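Long-range contact in thioesterase domain-containing protein (Pyrococcus horikoshii, PDB 1IXL), which is of unknown function but adopts the hot-dog fold and may hydrolyse acyl-CoA thioesters: residues 7-12 with 66-71. Residues are numbered along the deposited sequence; the frame is centred on the assembly and turned at random.
Sequences RTHKLT and PTVVLG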
ATOM      1  N   ARG A   7     -13.131  -4.719  -2.610  1.00 24.95           N
ATOM      2  CA  ARG A   7     -14.319  -3.864  -2.645  1.00 26.44           C
ATOM      3  C   ARG A   7     -14.060  -2.368  -2.851  1.00 26.43           C
ATOM      4  O   ARG A   7     -14.993  -1.571  -2.838  1.00 23.08           O
ATOM      5  CB  ARG A   7     -15.115  -4.053  -1.356  1.00 29.31           C
ATOM      6  CG  ARG A   7     -15.587  -5.480  -1.106  1.00 28.05           C
ATOM      7  CD  ARG A   7     -16.245  -5.540   0.253  1.00 30.22           C
ATOM      8  NE  ARG A   7     -17.449  -4.711   0.313  1.00 33.45           N
ATOM      9  CZ  ARG A   7     -17.918  -4.158   1.429  1.00 32.05           C
ATOM     10  NH1 ARG A   7     -17.280  -4.340   2.581  1.00 32.12           N
ATOM     11  NH2 ARG A   7     -19.021  -3.421   1.395  1.00 31.99           N
ATOM     12  N   THR A   8     -12.803  -1.988  -3.051  1.00 26.35           N
ATOM     13  CA  THR A   8     -12.459  -0.580  -3.234  1.00 23.89           C
ATOM     14  C   THR A   8     -11.182  -0.447  -4.042  1.00 24.49           C
ATOM     15  O   THR A   8     -10.424  -1.409  -4.149  1.00 23.31           O
ATOM     16  CB  THR A   8     -12.228   0.122  -1.862  1.00 27.70           C
ATOM     17  OG1 THR A   8     -12.011   1.527  -2.074  1.00 28.75           O
ATOM     18  CG2 THR A   8     -10.984  -0.465  -1.156  1.00 26.88           C
ATOM     19  N   HIS A   9     -10.955   0.745  -4.604  1.00 22.06           N
ATOM     20  CA  HIS A   9      -9.748   1.023  -5.368  1.00 23.38           C
ATOM     21  C   HIS A   9      -9.537  -0.023  -6.458  1.00 26.09           C
ATOM     22  O   HIS A   9      -8.402  -0.405  -6.738  1.00 22.67           O
ATOM     23  CB  HIS A   9      -8.530   1.021  -4.423  1.00 19.36           C
ATOM     24  CG  HIS A   9      -8.402   2.254  -3.577  1.00 21.71           C
ATOM     25  ND1 HIS A   9      -9.394   2.677  -2.711  1.00 23.83           N
ATOM     26  CD2 HIS A   9      -7.417   3.182  -3.499  1.00 21.82           C
ATOM     27  CE1 HIS A   9      -9.029   3.813  -2.143  1.00 21.26           C
ATOM     28  NE2 HIS A   9      -7.833   4.143  -2.603  1.00 21.72           N
ATOM     29  N   LYS A  10     -10.626  -0.447  -7.096  1.00 26.17           N
ATOM     30  CA  LYS A  10     -10.574  -1.500  -8.114  1.00 29.57           C
ATOM     31  C   LYS A  10      -9.821  -1.244  -9.412  1.00 30.13           C
ATOM     32  O   LYS A  10      -9.331  -2.182 -10.034  1.00 30.74           O
ATOM     33  CB  LYS A  10     -12.003  -1.955  -8.463  1.00 31.39           C
ATOM     34  CG  LYS A  10     -12.775  -2.557  -7.316  1.00 32.63           C
ATOM     35  CD  LYS A  10     -14.240  -2.754  -7.724  1.00 34.87           C
ATOM     36  CE  LYS A  10     -15.057  -3.398  -6.635  1.00 38.19           C
ATOM     37  NZ  LYS A  10     -16.507  -3.489  -7.027  1.00 42.59           N
ATOM     38  N   LEU A  11      -9.714   0.008  -9.837  1.00 29.98           N
ATOM     39  CA  LEU A  11      -9.040   0.288 -11.092  1.00 28.11           C
ATOM     40  C   LEU A  11      -7.584   0.717 -10.935  1.00 28.23           C
ATOM     41  O   LEU A  11      -6.952   1.141 -11.890  1.00 27.67           O
ATOM     42  CB  LEU A  11      -9.821   1.360 -11.851  1.00 29.53           C
ATOM     43  CG  LEU A  11     -11.318   1.066 -12.079  1.00 32.55           C
ATOM     44  CD1 LEU A  11     -11.926   2.192 -12.916  1.00 32.07           C
ATOM     45  CD2 LEU A  11     -11.491  -0.287 -12.798  1.00 33.01           C
ATOM     46  N   THR A  12      -7.060   0.589  -9.723  1.00 27.02           N
ATOM     47  CA  THR A  12      -5.682   0.960  -9.435  1.00 24.77           C
ATOM     48  C   THR A  12      -4.738   0.212 -10.376  1.00 27.16           C
ATOM     49  O   THR A  12      -4.865  -0.993 -10.561  1.00 24.54           O
ATOM     50  CB  THR A  12      -5.341   0.630  -7.969  1.00 24.38           C
ATOM     51  OG1 THR A  12      -6.296   1.272  -7.117  1.00 23.53           O
ATOM     52  CG2 THR A  12      -3.960   1.110  -7.617  1.00 17.92           C
ATOM     53  N   PRO A  66     -15.557   0.213   0.466  1.00 28.02           N
ATOM     54  CA  PRO A  66     -15.707   1.055  -0.731  1.00 26.76           C
ATOM     55  C   PRO A  66     -15.240   2.513  -0.654  1.00 28.25           C
ATOM     56  O   PRO A  66     -14.467   2.983  -1.508  1.00 29.39           O
ATOM     57  CB  PRO A  66     -17.199   0.957  -1.034  1.00 30.53           C
ATOM     58  CG  PRO A  66     -17.527  -0.469  -0.597  1.00 27.72           C
ATOM     59  CD  PRO A  66     -16.771  -0.597   0.706  1.00 27.66           C
ATOM     60  N   THR A  67     -15.710   3.219   0.369  1.00 25.20           N
ATOM     61  CA  THR A  67     -15.388   4.623   0.571  1.00 26.98           C
ATOM     62  C   THR A  67     -14.092   4.931   1.342  1.00 28.03           C
ATOM     63  O   THR A  67     -13.866   6.091   1.716  1.00 29.83           O
ATOM     64  CB  THR A  67     -16.537   5.318   1.325  1.00 26.73           C
ATOM     65  OG1 THR A  67     -16.704   4.695   2.607  1.00 27.95           O
ATOM     66  CG2 THR A  67     -17.837   5.205   0.536  1.00 25.93           C
ATOM     67  N   VAL A  68     -13.239   3.938   1.584  1.00 24.29           N
ATOM     68  CA  VAL A  68     -12.024   4.220   2.367  1.00 25.24           C
ATOM     69  C   VAL A  68     -11.098   5.226   1.661  1.00 25.17           C
ATOM     70  O   VAL A  68     -11.001   5.244   0.434  1.00 25.49           O
ATOM     71  CB  VAL A  68     -11.245   2.909   2.692  1.00 23.99           C
ATOM     72  CG1 VAL A  68     -10.698   2.294   1.406  1.00 22.08           C
ATOM     73  CG2 VAL A  68     -10.112   3.202   3.705  1.00 23.15           C
ATOM     74  N   VAL A  69     -10.459   6.097   2.437  1.00 26.69           N
ATOM     75  CA  VAL A  69      -9.533   7.081   1.878  1.00 25.47           C
ATOM     76  C   VAL A  69      -8.353   7.272   2.828  1.00 24.52           C
ATOM     77  O   VAL A  69      -8.445   6.979   4.015  1.00 24.10           O
ATOM     78  CB  VAL A  69     -10.226   8.458   1.620  1.00 26.87           C
ATOM     79  CG1 VAL A  69     -10.618   9.123   2.930  1.00 25.44           C
ATOM     80  CG2 VAL A  69      -9.298   9.355   0.850  1.00 34.00           C
ATOM     81  N   LEU A  70      -7.225   7.748   2.323  1.00 25.97           N
ATOM     82  CA  LEU A  70      -6.090   7.943   3.230  1.00 24.99           C
ATOM     83  C   LEU A  70      -6.084   9.397   3.713  1.00 23.17           C
ATOM     84  O   LEU A  70      -6.087  10.335   2.905  1.00 22.74           O
ATOM     85  CB  LEU A  70      -4.773   7.602   2.525  1.00 23.37           C
ATOM     86  CG  LEU A  70      -3.515   7.795   3.376  1.00 22.69           C
ATOM     87  CD1 LEU A  70      -3.595   6.920   4.646  1.00 17.79           C
ATOM     88  CD2 LEU A  70      -2.258   7.424   2.510  1.00 20.45           C
ATOM     89  N   GLY A  71      -6.081   9.585   5.027  1.00 24.13           N
ATOM     90  CA  GLY A  71      -6.097  10.945   5.564  1.00 24.01           C
ATOM     91  C   GLY A  71      -4.725  11.467   5.937  1.00 24.60           C
ATOM     92  O   GLY A  71      -4.384  12.630   5.679  1.00 22.19           O
TER
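In this hot-dog fold the link that leaves the long helix 48-63 and enters strand 68-77, outermost in the sheet of this chain, is overlaid by the N-terminal segment 7-12; one hydrogen bond, from the Thr8 hydroxyl, joins them, and a second, from His9 within 7-12, backs it. Thr8 OG1, anti to its backbone N (chi1 -175°), gives its proton to Pro66 O at 2.9 Å, reaching the carbonyl from above its plane. Thr8 OG1 in turn accepts from His9 ND1 at 2.9 Å, in the plane of the imidazole, which helps set the ring's rotation; in this pose His9 CE1 lies at the ring edge, 3.5 Å from Val68 O. The other branch of Thr8, CG2, meets Val68 CG1 at 3.8 Å, the two side chains crossing at about a right angle. An alanine in place of Thr8 would remove both the hydroxyl and this methyl, and would probably loosen the hold on Pro66 and leave His9 less firmly oriented. Alongside, the bent side chain of Arg7 sets one guanidinium face over Pro66 CD, offset toward the rim, with Arg7 NH2 3.7 Å from Pro66 CD, while Arg7 O receives a CA-H...O contact from Pro66 CA. Asn64 OD1, just beyond the helix, accepts a hydrogen bond from Arg7 N, His9 packs on Tyr57 and Met60 of helix 48-63, and Val68 rests on Cys121 of the adjacent antiparallel strand 112-123.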